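Long-range contact in programmed cell death 6-interacting protein (Homo sapiens, PDB 5WA1), which sorts cargo into intralumenal vesicles of multivesicular bodies and acts in cytokinesis and membrane repair, its Bro1 domain binding CHMP4 proteins of the ESCRT-III machinery: residues A[233-245]-A[350-362]. Residues are numbered along the deposited sequence; the frame is centred on the assembly and turned at random.
Sequences IIAKLANQAADYF and LDPIGKATLVKST
Asn239, Gln240, Asp243 and Tyr244 of helix 231-252 meet a largely extended segment, Ile353 to Val359, that runs across the helices of the Bro1 domain, whose core is a tetratricopeptide-like helical solenoid. Backbone contact is centred on Lys236 O, which accepts a hydrogen bond from Ala356 N at 3.1 Å while keeping its helical bond from Gln240 N; the two donors reach the oxygen from opposite faces of its carbonyl plane. One turn on, Asn239 has CG anti to its own N (chi1 -158°), a torsion that brings ND2 to Gly354 O at 3.0 Å. The acceptor lies within 6° of the amide plane, yet ND2 sits above the glycine carbonyl plane. Ile353 O is also close to this nitrogen, but the angle is too poor for a bond.

The chain of Lys355, extended beyond CG, crosses Asp243 at about a right angle; its NZ meets OD2 of Asp243 on the syn side, 27° out of the carboxylate plane, at 2.6 Å, a short salt bridge at the partly exposed edge of the contact. Gln240, bent at chi2, lies side by side with Thr357, and its CB approaches Ala356 O at 3.4 Å. Its NE2 sits over one face of the Tyr244 ring, offset toward the rim.

Leu237 and Leu358 press their CD2 methyls together at 3.5 Å, tighter than usual van der Waals contact. Both leucines, with Ala356, also pack on apolar side chains of the bound peptide, so this junction contributes to the CHMP4C-binding surface. Gln217 of helix 202-226 ties the same junction together by hydrogen bonds to Leu237 O, Ala356 O and Leu358 N. Farther along, Val359 CG2 approaches Tyr244 CE2 at 3.8 Å, and Thr357 OG1 lies at the edge of the Tyr244 ring, near its plane, 2.9 Å from Tyr244 OH, to which it is hydrogen-bonded.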
loop_
_atom_site.group_PDB
_atom_site.type_symbol
_atom_site.label_atom_id
_atom_site.label_comp_id
_atom_site.label_asym_id
_atom_site.label_seq_id
_atom_site.Cartn_x
_atom_site.Cartn_y
_atom_site.Cartn_z
ATOM N N ILE A 233 -12.047 -9.215 -19.323
ATOM C CA ILE A 233 -11.991 -8.789 -17.930
ATOM C C ILE A 233 -10.565 -8.442 -17.538
ATOM O O ILE A 233 -10.317 -7.440 -16.855
ATOM C CB ILE A 233 -12.577 -9.892 -17.033
ATOM C CG1 ILE A 233 -14.082 -10.011 -17.271
ATOM C CG2 ILE A 233 -12.232 -9.647 -15.567
ATOM C CD1 ILE A 233 -14.812 -8.696 -17.152
ATOM N N ILE A 234 -9.606 -9.268 -17.954
ATOM C CA ILE A 234 -8.207 -8.999 -17.643
ATOM C C ILE A 234 -7.786 -7.639 -18.191
ATOM O O ILE A 234 -7.030 -6.903 -17.546
ATOM C CB ILE A 234 -7.327 -10.140 -18.178
ATOM C CG1 ILE A 234 -7.649 -11.436 -17.410
ATOM C CG2 ILE A 234 -5.856 -9.797 -18.042
ATOM C CD1 ILE A 234 -6.907 -12.655 -17.925
ATOM N N ALA A 235 -8.297 -7.268 -19.367
ATOM C CA ALA A 235 -7.931 -5.984 -19.957
ATOM C C ALA A 235 -8.465 -4.821 -19.126
ATOM O O ALA A 235 -7.762 -3.827 -18.920
ATOM C CB ALA A 235 -8.437 -5.902 -21.406
ATOM N N LYS A 236 -9.702 -4.929 -18.638
ATOM C CA LYS A 236 -10.271 -3.878 -17.799
ATOM C C LYS A 236 -9.586 -3.783 -16.433
ATOM O O LYS A 236 -9.471 -2.680 -15.882
ATOM C CB LYS A 236 -11.772 -4.118 -17.624
ATOM C CG LYS A 236 -12.562 -3.962 -18.913
ATOM C CD LYS A 236 -14.043 -4.202 -18.691
ATOM C CE LYS A 236 -14.808 -4.104 -19.995
ATOM N NZ LYS A 236 -16.247 -4.437 -19.828
ATOM N N LEU A 237 -9.140 -4.906 -15.866
ATOM C CA LEU A 237 -8.381 -4.836 -14.610
ATOM C C LEU A 237 -7.021 -4.181 -14.826
ATOM O O LEU A 237 -6.586 -3.346 -14.021
ATOM C CB LEU A 237 -8.199 -6.235 -14.031
ATOM C CG LEU A 237 -9.463 -6.993 -13.601
ATOM C CD1 LEU A 237 -9.126 -8.422 -13.248
ATOM C CD2 LEU A 237 -10.100 -6.314 -12.413
ATOM N N ALA A 238 -6.334 -4.550 -15.912
ATOM C CA ALA A 238 -5.059 -3.922 -16.237
ATOM C C ALA A 238 -5.228 -2.440 -16.517
ATOM O O ALA A 238 -4.414 -1.619 -16.079
ATOM C CB ALA A 238 -4.415 -4.622 -17.443
ATOM N N ASN A 239 -6.271 -2.076 -17.263
ATOM C CA ASN A 239 -6.467 -0.671 -17.606
ATOM C C ASN A 239 -6.690 0.161 -16.349
ATOM O O ASN A 239 -6.178 1.283 -16.226
ATOM C CB ASN A 239 -7.646 -0.533 -18.564
ATOM C CG ASN A 239 -7.592 0.747 -19.372
ATOM O OD1 ASN A 239 -6.513 1.269 -19.661
ATOM N ND2 ASN A 239 -8.754 1.271 -19.724
ATOM N N GLN A 240 -7.447 -0.381 -15.398
ATOM C CA GLN A 240 -7.667 0.329 -14.143
ATOM C C GLN A 240 -6.375 0.457 -13.342
ATOM O O GLN A 240 -6.124 1.499 -12.725
ATOM C CB GLN A 240 -8.738 -0.385 -13.319
ATOM C CG GLN A 240 -8.975 0.275 -11.967
ATOM C CD GLN A 240 -9.444 1.702 -12.103
ATOM O OE1 GLN A 240 -10.499 1.962 -12.675
ATOM N NE2 GLN A 240 -8.660 2.640 -11.580
ATOM N N ALA A 241 -5.560 -0.598 -13.312
ATOM C CA ALA A 241 -4.271 -0.501 -12.638
ATOM C C ALA A 241 -3.398 0.567 -13.279
ATOM O O ALA A 241 -2.672 1.293 -12.587
ATOM C CB ALA A 241 -3.567 -1.856 -12.662
ATOM N N ALA A 242 -3.466 0.686 -14.607
ATOM C CA ALA A 242 -2.723 1.729 -15.300
ATOM C C ALA A 242 -3.140 3.106 -14.815
ATOM O O ALA A 242 -2.289 3.973 -14.584
ATOM C CB ALA A 242 -2.928 1.599 -16.823
ATOM N N ASP A 243 -4.449 3.325 -14.639
ATOM C CA ASP A 243 -4.926 4.606 -14.124
ATOM C C ASP A 243 -4.365 4.899 -12.735
ATOM O O ASP A 243 -3.976 6.039 -12.445
ATOM C CB ASP A 243 -6.453 4.625 -14.077
ATOM C CG ASP A 243 -7.062 5.205 -15.325
ATOM O OD1 ASP A 243 -6.360 5.260 -16.357
ATOM O OD2 ASP A 243 -8.240 5.610 -15.269
ATOM N N TYR A 244 -4.320 3.886 -11.861
ATOM C CA TYR A 244 -3.811 4.106 -10.503
ATOM C C TYR A 244 -2.320 4.401 -10.510
ATOM O O TYR A 244 -1.856 5.303 -9.806
ATOM C CB TYR A 244 -4.070 2.877 -9.624
ATOM C CG TYR A 244 -5.491 2.648 -9.214
ATOM C CD1 TYR A 244 -6.322 3.709 -8.861
ATOM C CD2 TYR A 244 -5.997 1.355 -9.142
ATOM C CE1 TYR A 244 -7.632 3.482 -8.454
ATOM C CE2 TYR A 244 -7.302 1.121 -8.743
ATOM C CZ TYR A 244 -8.110 2.178 -8.400
ATOM O OH TYR A 244 -9.403 1.928 -7.998
ATOM N N PHE A 245 -1.539 3.602 -11.248
ATOM C CA PHE A 245 -0.106 3.877 -11.342
ATOM C C PHE A 245 0.160 5.233 -11.970
ATOM O O PHE A 245 1.088 5.946 -11.555
ATOM C CB PHE A 245 0.602 2.781 -12.136
ATOM C CG PHE A 245 0.823 1.526 -11.343
ATOM C CD1 PHE A 245 1.647 1.532 -10.231
ATOM C CD2 PHE A 245 0.204 0.347 -11.704
ATOM C CE1 PHE A 245 1.844 0.369 -9.488
ATOM C CE2 PHE A 245 0.406 -0.812 -10.991
ATOM C CZ PHE A 245 1.227 -0.803 -9.869
ATOM N N LEU A 350 -9.937 3.486 -32.337
ATOM C CA LEU A 350 -10.337 2.332 -31.543
ATOM C C LEU A 350 -11.139 2.787 -30.334
ATOM O O LEU A 350 -10.914 3.869 -29.784
ATOM C CB LEU A 350 -9.113 1.533 -31.085
ATOM C CG LEU A 350 -8.363 0.773 -32.192
ATOM C CD1 LEU A 350 -7.145 0.052 -31.638
ATOM C CD2 LEU A 350 -9.287 -0.202 -32.909
ATOM N N ASP A 351 -12.092 1.959 -29.927
ATOM C CA ASP A 351 -12.874 2.296 -28.756
ATOM C C ASP A 351 -12.018 2.112 -27.505
ATOM O O ASP A 351 -11.110 1.277 -27.480
ATOM C CB ASP A 351 -14.135 1.437 -28.685
ATOM C CG ASP A 351 -15.073 1.696 -29.856
ATOM O OD1 ASP A 351 -15.903 2.627 -29.766
ATOM O OD2 ASP A 351 -14.969 0.975 -30.875
ATOM N N PRO A 352 -12.245 2.920 -26.473
ATOM C CA PRO A 352 -11.431 2.793 -25.262
ATOM C C PRO A 352 -11.695 1.477 -24.554
ATOM O O PRO A 352 -12.812 0.954 -24.563
ATOM C CB PRO A 352 -11.877 3.984 -24.401
ATOM C CG PRO A 352 -13.254 4.313 -24.902
ATOM C CD PRO A 352 -13.214 4.027 -26.380
ATOM N N ILE A 353 -10.639 0.930 -23.950
ATOM C CA ILE A 353 -10.811 -0.213 -23.061
ATOM C C ILE A 353 -11.469 0.269 -21.777
ATOM O O ILE A 353 -11.135 1.342 -21.256
ATOM C CB ILE A 353 -9.458 -0.893 -22.785
ATOM C CG1 ILE A 353 -8.816 -1.341 -24.106
ATOM C CG2 ILE A 353 -9.622 -2.063 -21.823
ATOM C CD1 ILE A 353 -7.354 -1.763 -23.986
ATOM N N GLY A 354 -12.435 -0.494 -21.284
ATOM C CA GLY A 354 -13.099 -0.151 -20.044
ATOM C C GLY A 354 -12.168 -0.302 -18.851
ATOM O O GLY A 354 -10.984 -0.617 -18.969
ATOM N N LYS A 355 -12.738 -0.075 -17.665
ATOM C CA LYS A 355 -11.993 -0.132 -16.413
ATOM C C LYS A 355 -12.823 -0.859 -15.369
ATOM O O LYS A 355 -14.023 -0.609 -15.246
ATOM C CB LYS A 355 -11.631 1.275 -15.909
ATOM C CG LYS A 355 -10.470 1.884 -16.679
ATOM C CD LYS A 355 -10.402 3.389 -16.553
ATOM C CE LYS A 355 -9.399 3.930 -17.551
ATOM N NZ LYS A 355 -9.421 5.416 -17.610
ATOM N N ALA A 356 -12.184 -1.758 -14.622
ATOM C CA ALA A 356 -12.838 -2.457 -13.518
ATOM C C ALA A 356 -11.960 -2.376 -12.277
ATOM O O ALA A 356 -10.840 -2.898 -12.273
ATOM C CB ALA A 356 -13.118 -3.917 -13.878
ATOM N N THR A 357 -12.468 -1.740 -11.224
ATOM C CA THR A 357 -11.729 -1.593 -9.976
ATOM C C THR A 357 -12.229 -2.630 -8.975
ATOM O O THR A 357 -13.425 -2.691 -8.679
ATOM C CB THR A 357 -11.861 -0.173 -9.414
ATOM O OG1 THR A 357 -11.418 -0.150 -8.047
ATOM C CG2 THR A 357 -13.296 0.323 -9.495
ATOM N N LEU A 358 -11.313 -3.460 -8.484
ATOM C CA LEU A 358 -11.602 -4.497 -7.503
ATOM C C LEU A 358 -11.109 -4.151 -6.107
ATOM O O LEU A 358 -11.228 -4.980 -5.198
ATOM C CB LEU A 358 -10.965 -5.823 -7.942
ATOM C CG LEU A 358 -11.829 -6.759 -8.794
ATOM C CD1 LEU A 358 -12.870 -7.417 -7.918
ATOM C CD2 LEU A 358 -12.500 -6.010 -9.925
ATOM N N VAL A 359 -10.560 -2.957 -5.906
ATOM C CA VAL A 359 -9.867 -2.639 -4.664
ATOM C C VAL A 359 -10.462 -1.391 -4.034
ATOM O O VAL A 359 -11.041 -0.536 -4.715
ATOM C CB VAL A 359 -8.353 -2.466 -4.904
ATOM C CG1 VAL A 359 -7.755 -3.784 -5.368
ATOM C CG2 VAL A 359 -8.104 -1.376 -5.939
ATOM N N LYS A 360 -10.314 -1.300 -2.713
ATOM C CA LYS A 360 -10.780 -0.171 -1.925
ATOM C C LYS A 360 -9.774 0.062 -0.808
ATOM O O LYS A 360 -9.198 -0.892 -0.280
ATOM C CB LYS A 360 -12.181 -0.446 -1.352
ATOM C CG LYS A 360 -12.769 0.681 -0.515
ATOM C CD LYS A 360 -13.084 1.906 -1.362
ATOM C CE LYS A 360 -13.420 3.113 -0.492
ATOM N NZ LYS A 360 -13.642 4.343 -1.302
ATOM N N SER A 361 -9.533 1.330 -0.471
ATOM C CA SER A 361 -8.722 1.644 0.701
ATOM C C SER A 361 -9.486 1.221 1.952
ATOM O O SER A 361 -10.586 1.718 2.204
ATOM C CB SER A 361 -8.394 3.137 0.748
ATOM O OG SER A 361 -7.641 3.538 -0.391
ATOM N N THR A 362 -8.929 0.281 2.709
ATOM C CA THR A 362 -9.634 -0.281 3.866
ATOM C C THR A 362 -9.706 0.746 4.990
ATOM O O THR A 362 -8.659 1.211 5.459
ATOM C CB THR A 362 -8.929 -1.544 4.358
ATOM O OG1 THR A 362 -8.768 -2.460 3.263
ATOM C CG2 THR A 362 -9.728 -2.216 5.472
#